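Local coordinates for ADP-ribosylglycohydrolase (PDB 2YZV), which belongs to the ADP-ribosylglycohydrolase family and is a helical, single-chain protein with two magnesium ions bound, at residues 11-16 against 286-291; 119-125 against 156-161; 184-190 against 229-235; 238-243 against 271-276. All coordinates share one frame; numbering follows the deposited sequence.

In the fold
The chain is a compact helical protein without strands, and the four contacts join elements far apart in sequence. Contact 1 brings helix 4-26 at the N-terminus against helix 283-298 at the C-terminus, so the other three lie between its segments along the chain. Contact 2 closes first, joining two loops, and contacts 3 and 4 follow in series. Contacts 3 and 4 touch, their centres about 17 Å apart, because helices 221-234 and 238-246 are consecutive; contact 4 also touches contact 1, with centres about 16 Å apart. Contact 2 touches none of the others and lies across the chain's centre from contacts 1 and 4, its centre about 33 Å from that of contact 4.

Contact 1: residues 11-16 against 286-291; sequences RLGAFL and MEALAL
M286 meets F15 and L16 where the N-terminal helix 4-26 packs on the C-terminal helix 283-298, a helix-helix interface of this all-helical fold. The short segments run 8.8 Å apart at closest approach, their directions 130° apart, so they are antiparallel but well splayed. M286 crosses the F15 side chain at about a right angle: CG lies 3.9 Å from F15 CE2, and its SD makes an oblique Met-aromatic contact with the ring, while M286 O sits over one ring face. A flexible, polarisable thioether suits this place, since the same side chain must also fit against L16, W55 and L63. E287 follows with only its aliphatic part engaged; CB rests 3.8 Å from L12 CD1 and CG touches L16 CD2, an economical use of a residue that is still partly exposed. L289 approaches the far end of the F15 ring, CB being 4.0 Å from CE1, and turns its other contacts to L63 and L70 of helix 57-72. F15 reaches this region because its CG is anti to the backbone N (chi1 -159°), which lays the ring along M286, L289 and A290, all three on the same side of its plane. At A290 the helices come nearest, with CA atoms of L12 and A290 5.4 Å apart, and a small methyl is what fits: its CB is 3.8 Å from both L12 CD1 and F15 CB. L291 completes the row at the edge, where the packing is tight, L291 CD2 lying just 3.3 Å from L12 CD2.

Contact 2: residues 119-125 against 156-161; sequences YAGDEAG and RTTHGA
Y119 and R156 lie face to face: the guanidinium is laid flat over the phenol ring, the planes 19° apart, with R156 CZ 4.2 Å from the ring centroid. NH1 sits above the middle of the ring, whereas NH2 is shifted back over the root of the side chain, 3.6 Å from both Y119 CB and Y119 CG. A bend in the arginine chain at chi3 (56°) folds the head back over the ring in this cation-pi stack. Water 1 ties NH2 to Y119 O, and the phenol OH has its own partner in R153, so both ends of the tyrosine are held. The remaining side chains mostly point away, and the two loops, which precede helices 129-132 and 162-179, are joined by their backbones. G121 N donates to R156 O over 3.0 Å, and G121 and G160 lie where the chains run too close for a side chain. D122 begins a type I beta turn ending at G125, and its OD1 accepts from A124 N, an Asx turn suited to an aspartate; OD2 is salt-bridged to R111. From the turn, G125 O receives A161 N at 3.1 Å, the donor standing above the carbonyl plane. H159 brings CB to 3.4 Å from G125 O and has that oxygen at the edge of its ring, near the plane; its ND1 shares a 2.7 Å hydrogen bond with T158 OG1, which is also held by R133.

Contact 3: residues 184-190 against 229-235; sequences KEALLAL and LWAFARG
Two nearly antiparallel helices, 184-189 and the end of 221-234, pack here within the helical fold, their short axes 156° apart. K184 carries the polar part. With chi1 at 180° the chain starts out fully extended from the backbone N, across the F232 ring; CE lies over one face, 3.9 Å from the ring centroid, a CH-pi contact. Beyond the bend at chi3 the ammonium remains above that face, 4.7 Å from the centroid, and donates a 2.8 Å hydrogen bond from NZ to F232 O, approaching almost straight on. A lysine suits this spot: its methylenes coat the aromatic face, while its charge meets the helix end, with Y267 OH as a second partner. Leucines pack round the ring: L188 CD2 at its edge, and L187 CD1 obliquely, 3.9 Å from F232 CE2, the two side chains crossing at about a right angle. Y266 meets F232 edge-to-face. The other branch of L188, CD1, lies 3.7 Å from A233 CB, where the small residue makes room. L190 and L229 extend the leucine contact, L190 also reaching helix 162-179. A cation set against the carbonyls of a helix C-terminus is a favourable charge-dipole arrangement, here within an antiparallel helix pair of an all-helical fold.

Contact 4: residues 238-243 against 271-276; sequences FEEGMR and AIPGRW
F238 and I272 form the tight half of this contact. I272 CG1 stands directly over the centre of the phenylalanine ring, 3.7 Å from its centroid and 3° off the normal, so a branched aliphatic side chain covers the face as a CH-pi partner. A chi1 of -172° swings the F238 ring away from its own backbone N and under I272, and its rim meets that of W276 edge to edge, CE2 lying 4.0 Å from W276 CZ3. The indole enters helix 238-246 as a knob into a hole, seated among F238, E239, M242 and R243; M242 CG touches W276 CZ3 at 3.8 Å. On the same indole, E239 CG touches W276 CH2 at 3.7 Å. P273, at the N-cap position of helix 274-279, presses its ring atom CG against E239 CB from one side and against a face of the indole from another. Proline is well placed here, rigid and needing no backbone N-H. V20 and L24 of helix 4-26 pack on the indole as well.

Toward the solvent side the packing gives way to water and charge. Water 4 bridges E239 N and A271 O, and the exposed R275 reaches back to E239 through NH2, a weak bond to a carboxylate oxygen whose position is not certain. R243 appears to pair with the same oxygen, though that oxygen sits too close to it in the model for the geometry to be relied on, and R243 NH2 comes within 3.3 Å of R275 NH2. Both arginines have salt bridges to E41, which also accepts from W276 NE1. Two carboxylates, E239 and E41, thus appear to balance two guanidinium groups, which makes their closeness tolerable.

Contact 1: residues 11-16 against 286-291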
# COMPACT_ATOMS: atom_id res chain seq x y z
N ARG A 11 11.89 -6.61 3.22
CA ARG A 11 11.02 -5.87 4.13
C ARG A 11 11.25 -4.37 3.97
O ARG A 11 10.31 -3.59 3.95
CB ARG A 11 11.25 -6.31 5.58
CG ARG A 11 10.59 -7.64 5.95
CD ARG A 11 11.28 -8.83 5.30
NE ARG A 11 10.58 -10.08 5.56
CZ ARG A 11 10.97 -11.27 5.10
NH1 ARG A 11 12.07 -11.35 4.37
NH2 ARG A 11 10.27 -12.36 5.38
N LEU A 12 12.52 -3.97 3.87
CA LEU A 12 12.83 -2.56 3.70
C LEU A 12 12.28 -2.09 2.35
O LEU A 12 11.78 -0.97 2.23
CB LEU A 12 14.35 -2.33 3.74
CG LEU A 12 15.05 -2.37 5.11
CD1 LEU A 12 14.86 -1.04 5.81
CD2 LEU A 12 14.52 -3.51 5.96
N GLY A 13 12.38 -2.95 1.35
CA GLY A 13 11.90 -2.60 0.02
C GLY A 13 10.40 -2.37 -0.02
O GLY A 13 9.92 -1.45 -0.68
N ALA A 14 9.64 -3.21 0.68
CA ALA A 14 8.19 -3.06 0.69
C ALA A 14 7.76 -1.76 1.37
O ALA A 14 6.85 -1.08 0.89
CB ALA A 14 7.54 -4.27 1.38
N PHE A 15 8.40 -1.41 2.48
CA PHE A 15 8.06 -0.20 3.21
C PHE A 15 8.50 1.06 2.47
O PHE A 15 7.70 1.97 2.25
CB PHE A 15 8.69 -0.25 4.62
CG PHE A 15 8.02 0.65 5.62
CD1 PHE A 15 7.73 0.18 6.90
CD2 PHE A 15 7.69 1.96 5.30
CE1 PHE A 15 7.13 1.00 7.85
CE2 PHE A 15 7.08 2.80 6.24
CZ PHE A 15 6.80 2.31 7.52
N LEU A 16 9.77 1.11 2.08
CA LEU A 16 10.27 2.26 1.35
C LEU A 16 9.61 2.38 -0.02
O LEU A 16 9.35 3.48 -0.50
CB LEU A 16 11.80 2.18 1.19
CG LEU A 16 12.68 2.65 2.36
CD1 LEU A 16 12.56 4.15 2.50
CD2 LEU A 16 12.28 1.96 3.65
N MET A 286 11.99 5.57 8.06
CA MET A 286 11.25 4.44 7.54
C MET A 286 12.08 3.17 7.54
O MET A 286 11.57 2.08 7.81
CB MET A 286 10.73 4.75 6.13
CG MET A 286 9.64 5.80 6.13
SD MET A 286 8.82 5.94 4.54
CE MET A 286 9.77 7.24 3.79
N GLU A 287 13.37 3.29 7.25
CA GLU A 287 14.26 2.14 7.24
C GLU A 287 14.31 1.55 8.65
O GLU A 287 14.27 0.33 8.83
CB GLU A 287 15.66 2.55 6.79
CG GLU A 287 15.74 2.94 5.33
CD GLU A 287 17.10 3.48 4.94
OE1 GLU A 287 17.50 4.53 5.49
OE2 GLU A 287 17.76 2.86 4.08
N ALA A 288 14.39 2.43 9.64
CA ALA A 288 14.44 2.00 11.04
C ALA A 288 13.14 1.29 11.42
O ALA A 288 13.17 0.24 12.07
CB ALA A 288 14.65 3.21 11.94
N LEU A 289 12.01 1.85 11.00
CA LEU A 289 10.72 1.24 11.31
C LEU A 289 10.58 -0.13 10.64
O LEU A 289 10.13 -1.09 11.27
CB LEU A 289 9.56 2.14 10.84
CG LEU A 289 9.30 3.43 11.62
CD1 LEU A 289 8.29 4.29 10.88
CD2 LEU A 289 8.80 3.09 13.02
N ALA A 290 10.96 -0.22 9.37
CA ALA A 290 10.86 -1.47 8.63
C ALA A 290 11.66 -2.57 9.31
O ALA A 290 11.19 -3.70 9.45
CB ALA A 290 11.34 -1.28 7.19
N LEU A 291 12.88 -2.24 9.73
CA LEU A 291 13.73 -3.22 10.40
C LEU A 291 13.14 -3.61 11.75
O LEU A 291 13.18 -4.78 12.13
CB LEU A 291 15.15 -2.66 10.58
CG LEU A 291 15.98 -2.58 9.29
CD1 LEU A 291 17.30 -1.89 9.57
CD2 LEU A 291 16.21 -3.98 8.75

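Contact 2: residues 119-125 against 156-161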
# COMPACT_ATOMS: atom_id res chain seq x y z
N TYR A 119 -13.56 0.31 14.69
CA TYR A 119 -13.87 -0.20 13.35
C TYR A 119 -14.97 0.69 12.79
O TYR A 119 -16.10 0.26 12.55
CB TYR A 119 -14.33 -1.65 13.45
CG TYR A 119 -13.27 -2.55 14.03
CD1 TYR A 119 -12.07 -2.76 13.35
CD2 TYR A 119 -13.46 -3.18 15.26
CE1 TYR A 119 -11.07 -3.58 13.89
CE2 TYR A 119 -12.47 -3.99 15.81
CZ TYR A 119 -11.28 -4.18 15.12
OH TYR A 119 -10.30 -4.99 15.65
N ALA A 120 -14.60 1.95 12.58
CA ALA A 120 -15.53 2.98 12.12
C ALA A 120 -15.82 3.05 10.63
O ALA A 120 -16.51 3.95 10.18
CB ALA A 120 -15.05 4.33 12.61
N GLY A 121 -15.29 2.10 9.86
CA GLY A 121 -15.55 2.12 8.43
C GLY A 121 -17.00 1.76 8.17
O GLY A 121 -17.60 1.01 8.95
N ASP A 122 -17.57 2.30 7.10
CA ASP A 122 -18.95 1.99 6.76
C ASP A 122 -19.00 1.34 5.38
O ASP A 122 -17.99 1.28 4.68
CB ASP A 122 -19.83 3.25 6.79
CG ASP A 122 -19.32 4.35 5.89
OD1 ASP A 122 -19.11 4.09 4.69
OD2 ASP A 122 -19.14 5.49 6.38
N GLU A 123 -20.17 0.84 5.00
CA GLU A 123 -20.35 0.17 3.72
C GLU A 123 -20.14 1.05 2.50
O GLU A 123 -20.03 0.54 1.38
CB GLU A 123 -21.74 -0.47 3.68
CG GLU A 123 -21.94 -1.54 4.75
CD GLU A 123 -23.38 -2.00 4.86
OE1 GLU A 123 -24.25 -1.18 5.24
OE2 GLU A 123 -23.64 -3.19 4.57
N ALA A 124 -20.06 2.36 2.70
CA ALA A 124 -19.85 3.27 1.59
C ALA A 124 -18.36 3.41 1.29
O ALA A 124 -17.97 3.93 0.24
CB ALA A 124 -20.44 4.65 1.91
N GLY A 125 -17.53 2.92 2.20
CA GLY A 125 -16.09 3.01 2.02
C GLY A 125 -15.49 1.88 1.21
O GLY A 125 -15.07 0.87 1.77
N ARG A 156 -10.98 -2.38 8.23
CA ARG A 156 -12.25 -2.00 8.83
C ARG A 156 -12.24 -0.75 9.69
O ARG A 156 -13.30 -0.18 9.97
CB ARG A 156 -12.81 -3.18 9.64
CG ARG A 156 -13.36 -4.31 8.77
CD ARG A 156 -13.84 -5.46 9.63
NE ARG A 156 -14.83 -5.01 10.61
CZ ARG A 156 -14.79 -5.30 11.90
NH1 ARG A 156 -13.80 -6.05 12.38
NH2 ARG A 156 -15.72 -4.84 12.72
N THR A 157 -11.06 -0.31 10.11
CA THR A 157 -10.98 0.90 10.92
C THR A 157 -11.49 2.11 10.14
O THR A 157 -12.11 3.00 10.72
CB THR A 157 -9.53 1.20 11.36
OG1 THR A 157 -8.67 1.24 10.20
CG2 THR A 157 -9.04 0.13 12.33
N THR A 158 -11.27 2.12 8.83
CA THR A 158 -11.70 3.25 8.00
C THR A 158 -12.59 2.91 6.81
O THR A 158 -13.26 3.79 6.27
CB THR A 158 -10.48 4.01 7.47
OG1 THR A 158 -9.68 3.13 6.68
CG2 THR A 158 -9.64 4.56 8.62
N HIS A 159 -12.59 1.65 6.39
CA HIS A 159 -13.39 1.22 5.24
C HIS A 159 -14.17 -0.05 5.55
O HIS A 159 -13.62 -1.00 6.10
CB HIS A 159 -12.48 0.96 4.03
CG HIS A 159 -11.80 2.18 3.51
ND1 HIS A 159 -10.90 2.92 4.26
CD2 HIS A 159 -11.89 2.82 2.31
CE1 HIS A 159 -10.48 3.95 3.55
NE2 HIS A 159 -11.06 3.91 2.37
N GLY A 160 -15.44 -0.07 5.17
CA GLY A 160 -16.26 -1.23 5.46
C GLY A 160 -16.88 -1.97 4.28
O GLY A 160 -17.57 -2.96 4.49
N ALA A 161 -16.64 -1.50 3.06
CA ALA A 161 -17.20 -2.17 1.88
C ALA A 161 -16.55 -3.54 1.68
O ALA A 161 -15.34 -3.69 1.81
CB ALA A 161 -16.99 -1.30 0.64
O HOH W 1 -17.12 -2.25 11.71
O HOH W 2 -15.85 -1.18 9.14
O HOH W 3 -15.88 3.64 5.49

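Contact 3: residues 184-190 against 229-235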
# COMPACT_ATOMS: atom_id res chain seq x y z
N LYS A 184 7.07 -14.22 -9.43
CA LYS A 184 6.04 -13.36 -10.01
C LYS A 184 4.85 -14.16 -10.54
O LYS A 184 3.70 -13.77 -10.34
CB LYS A 184 6.63 -12.50 -11.14
CG LYS A 184 5.60 -11.59 -11.80
CD LYS A 184 6.23 -10.65 -12.83
CE LYS A 184 7.10 -9.59 -12.18
NZ LYS A 184 7.53 -8.57 -13.18
N GLU A 185 5.12 -15.28 -11.21
CA GLU A 185 4.05 -16.10 -11.76
C GLU A 185 3.09 -16.60 -10.67
O GLU A 185 1.87 -16.63 -10.88
CB GLU A 185 4.62 -17.29 -12.53
CG GLU A 185 5.63 -18.11 -11.74
CD GLU A 185 7.08 -17.70 -11.99
OE1 GLU A 185 7.35 -16.50 -12.22
OE2 GLU A 185 7.95 -18.59 -11.95
N ALA A 186 3.63 -17.00 -9.53
CA ALA A 186 2.81 -17.49 -8.43
C ALA A 186 1.97 -16.36 -7.84
O ALA A 186 0.80 -16.55 -7.51
CB ALA A 186 3.70 -18.10 -7.35
N LEU A 187 2.58 -15.19 -7.69
CA LEU A 187 1.88 -14.03 -7.15
C LEU A 187 0.70 -13.65 -8.03
O LEU A 187 -0.41 -13.45 -7.53
CB LEU A 187 2.85 -12.85 -7.02
CG LEU A 187 3.99 -13.11 -6.02
CD1 LEU A 187 5.06 -12.04 -6.14
CD2 LEU A 187 3.41 -13.15 -4.60
N LEU A 188 0.93 -13.56 -9.33
CA LEU A 188 -0.13 -13.20 -10.26
C LEU A 188 -1.21 -14.27 -10.42
O LEU A 188 -2.35 -13.95 -10.75
CB LEU A 188 0.46 -12.85 -11.62
CG LEU A 188 1.46 -11.68 -11.59
CD1 LEU A 188 2.08 -11.50 -12.97
CD2 LEU A 188 0.74 -10.40 -11.15
N ALA A 189 -0.86 -15.53 -10.16
CA ALA A 189 -1.84 -16.61 -10.29
C ALA A 189 -2.89 -16.54 -9.19
O ALA A 189 -4.00 -17.04 -9.36
CB ALA A 189 -1.13 -17.96 -10.29
N LEU A 190 -2.53 -15.94 -8.05
CA LEU A 190 -3.47 -15.77 -6.94
C LEU A 190 -4.28 -17.04 -6.67
O LEU A 190 -5.47 -16.97 -6.39
CB LEU A 190 -4.43 -14.62 -7.27
CG LEU A 190 -3.77 -13.24 -7.38
CD1 LEU A 190 -4.58 -12.29 -8.25
CD2 LEU A 190 -3.60 -12.68 -5.97
N LEU A 229 -1.25 -4.59 -9.94
CA LEU A 229 -0.90 -5.91 -10.44
C LEU A 229 -0.51 -5.84 -11.92
O LEU A 229 0.39 -6.55 -12.36
CB LEU A 229 -2.07 -6.88 -10.25
CG LEU A 229 -2.29 -7.35 -8.81
CD1 LEU A 229 -3.57 -8.17 -8.72
CD2 LEU A 229 -1.09 -8.17 -8.35
N TRP A 230 -1.18 -4.99 -12.68
CA TRP A 230 -0.85 -4.83 -14.10
C TRP A 230 0.57 -4.28 -14.25
O TRP A 230 1.36 -4.79 -15.03
CB TRP A 230 -1.84 -3.86 -14.75
CG TRP A 230 -1.39 -3.35 -16.08
CD1 TRP A 230 -1.42 -4.01 -17.27
CD2 TRP A 230 -0.80 -2.07 -16.34
NE1 TRP A 230 -0.88 -3.22 -18.26
CE2 TRP A 230 -0.49 -2.03 -17.72
CE3 TRP A 230 -0.49 -0.96 -15.54
CZ2 TRP A 230 0.11 -0.91 -18.32
CZ3 TRP A 230 0.10 0.15 -16.13
CH2 TRP A 230 0.40 0.16 -17.51
N ALA A 231 0.88 -3.24 -13.49
CA ALA A 231 2.20 -2.62 -13.55
C ALA A 231 3.27 -3.61 -13.12
O ALA A 231 4.38 -3.62 -13.68
CB ALA A 231 2.24 -1.38 -12.65
N PHE A 232 2.95 -4.44 -12.14
CA PHE A 232 3.89 -5.43 -11.65
C PHE A 232 4.11 -6.50 -12.72
O PHE A 232 5.24 -6.93 -12.97
CB PHE A 232 3.35 -6.06 -10.36
CG PHE A 232 4.25 -7.11 -9.75
CD1 PHE A 232 5.57 -6.80 -9.42
CD2 PHE A 232 3.77 -8.38 -9.48
CE1 PHE A 232 6.40 -7.76 -8.83
CE2 PHE A 232 4.58 -9.35 -8.88
CZ PHE A 232 5.90 -9.04 -8.56
N ALA A 233 3.03 -6.91 -13.38
CA ALA A 233 3.12 -7.92 -14.43
C ALA A 233 3.93 -7.46 -15.64
O ALA A 233 4.72 -8.22 -16.20
CB ALA A 233 1.73 -8.34 -14.86
N ARG A 234 3.73 -6.21 -16.05
CA ARG A 234 4.42 -5.70 -17.23
C ARG A 234 5.81 -5.12 -16.98
O ARG A 234 6.65 -5.13 -17.88
CB ARG A 234 3.55 -4.65 -17.93
CG ARG A 234 2.16 -5.15 -18.32
CD ARG A 234 2.22 -6.46 -19.10
NE ARG A 234 0.88 -6.95 -19.40
CZ ARG A 234 0.57 -8.23 -19.61
NH1 ARG A 234 1.52 -9.15 -19.56
NH2 ARG A 234 -0.69 -8.58 -19.85
N GLY A 235 6.05 -4.61 -15.78
CA GLY A 235 7.35 -4.05 -15.48
C GLY A 235 8.38 -5.15 -15.31
O GLY A 235 8.12 -6.15 -14.64

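Contact 4: residues 238-243 against 271-276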
# COMPACT_ATOMS: atom_id res chain seq x y z
N PHE A 238 11.76 -2.88 -10.80
CA PHE A 238 11.02 -1.94 -9.97
C PHE A 238 10.73 -0.62 -10.68
O PHE A 238 9.59 -0.16 -10.73
CB PHE A 238 11.80 -1.64 -8.69
CG PHE A 238 11.02 -0.83 -7.69
CD1 PHE A 238 10.30 -1.46 -6.68
CD2 PHE A 238 11.00 0.56 -7.76
CE1 PHE A 238 9.56 -0.72 -5.76
CE2 PHE A 238 10.27 1.31 -6.85
CZ PHE A 238 9.54 0.67 -5.84
N GLU A 239 11.78 -0.01 -11.23
CA GLU A 239 11.65 1.26 -11.92
C GLU A 239 10.64 1.25 -13.07
O GLU A 239 9.76 2.11 -13.14
CB GLU A 239 13.02 1.71 -12.45
CG GLU A 239 13.02 3.10 -13.06
CD GLU A 239 14.42 3.56 -13.44
OE1 GLU A 239 14.57 4.73 -13.83
OE2 GLU A 239 15.36 2.75 -13.33
N GLU A 240 10.77 0.28 -13.97
CA GLU A 240 9.86 0.22 -15.11
C GLU A 240 8.40 0.05 -14.69
O GLU A 240 7.51 0.71 -15.23
CB GLU A 240 10.26 -0.92 -16.06
CG GLU A 240 9.37 -0.99 -17.29
CD GLU A 240 9.88 -1.97 -18.33
OE1 GLU A 240 10.14 -3.14 -17.98
OE2 GLU A 240 10.02 -1.55 -19.50
N GLY A 241 8.16 -0.84 -13.72
CA GLY A 241 6.81 -1.06 -13.25
C GLY A 241 6.26 0.18 -12.55
O GLY A 241 5.09 0.51 -12.71
N MET A 242 7.11 0.86 -11.79
CA MET A 242 6.67 2.06 -11.08
C MET A 242 6.25 3.15 -12.06
O MET A 242 5.24 3.82 -11.86
CB MET A 242 7.78 2.59 -10.17
CG MET A 242 7.37 3.84 -9.39
SD MET A 242 5.95 3.57 -8.29
CE MET A 242 6.73 2.68 -6.95
N ARG A 243 7.03 3.33 -13.13
CA ARG A 243 6.68 4.34 -14.12
C ARG A 243 5.36 3.98 -14.80
O ARG A 243 4.55 4.85 -15.10
CB ARG A 243 7.80 4.50 -15.14
CG ARG A 243 8.97 5.29 -14.58
CD ARG A 243 10.17 5.28 -15.50
NE ARG A 243 11.25 6.09 -14.94
CZ ARG A 243 12.52 6.04 -15.36
NH1 ARG A 243 12.86 5.20 -16.33
NH2 ARG A 243 13.43 6.82 -14.80
N ALA A 271 17.03 -2.87 -5.35
CA ALA A 271 16.59 -2.72 -6.73
C ALA A 271 15.87 -1.41 -7.00
O ALA A 271 15.59 -1.07 -8.15
CB ALA A 271 15.69 -3.90 -7.11
N ILE A 272 15.55 -0.67 -5.94
CA ILE A 272 14.88 0.62 -6.10
C ILE A 272 15.92 1.68 -6.45
O ILE A 272 16.96 1.77 -5.79
CB ILE A 272 14.15 1.04 -4.80
CG1 ILE A 272 13.11 -0.02 -4.43
CG2 ILE A 272 13.50 2.40 -4.99
CD1 ILE A 272 12.35 0.27 -3.14
N PRO A 273 15.67 2.49 -7.49
CA PRO A 273 16.62 3.53 -7.89
C PRO A 273 17.15 4.33 -6.71
O PRO A 273 16.39 4.90 -5.93
CB PRO A 273 15.80 4.39 -8.85
CG PRO A 273 14.95 3.38 -9.53
CD PRO A 273 14.50 2.48 -8.39
N GLY A 274 18.48 4.37 -6.58
CA GLY A 274 19.09 5.09 -5.48
C GLY A 274 18.69 6.55 -5.39
O GLY A 274 18.49 7.08 -4.30
N ARG A 275 18.57 7.21 -6.54
CA ARG A 275 18.20 8.62 -6.55
C ARG A 275 16.80 8.85 -5.98
O ARG A 275 16.53 9.90 -5.41
CB ARG A 275 18.31 9.20 -7.97
CG ARG A 275 17.45 8.52 -9.00
CD ARG A 275 17.72 9.09 -10.38
NE ARG A 275 16.85 8.52 -11.40
CZ ARG A 275 16.90 7.26 -11.82
NH1 ARG A 275 17.80 6.42 -11.31
NH2 ARG A 275 16.05 6.83 -12.74
N TRP A 276 15.91 7.87 -6.15
CA TRP A 276 14.56 8.00 -5.62
C TRP A 276 14.61 7.90 -4.10
O TRP A 276 13.97 8.68 -3.39
CB TRP A 276 13.64 6.90 -6.18
CG TRP A 276 13.25 7.09 -7.62
CD1 TRP A 276 13.55 8.17 -8.42
CD2 TRP A 276 12.47 6.20 -8.43
NE1 TRP A 276 13.00 8.00 -9.66
CE2 TRP A 276 12.34 6.80 -9.71
CE3 TRP A 276 11.86 4.96 -8.21
CZ2 TRP A 276 11.63 6.20 -10.75
CZ3 TRP A 276 11.16 4.36 -9.25
CH2 TRP A 276 11.04 4.98 -10.51
O HOH W 4 14.61 -0.98 -10.85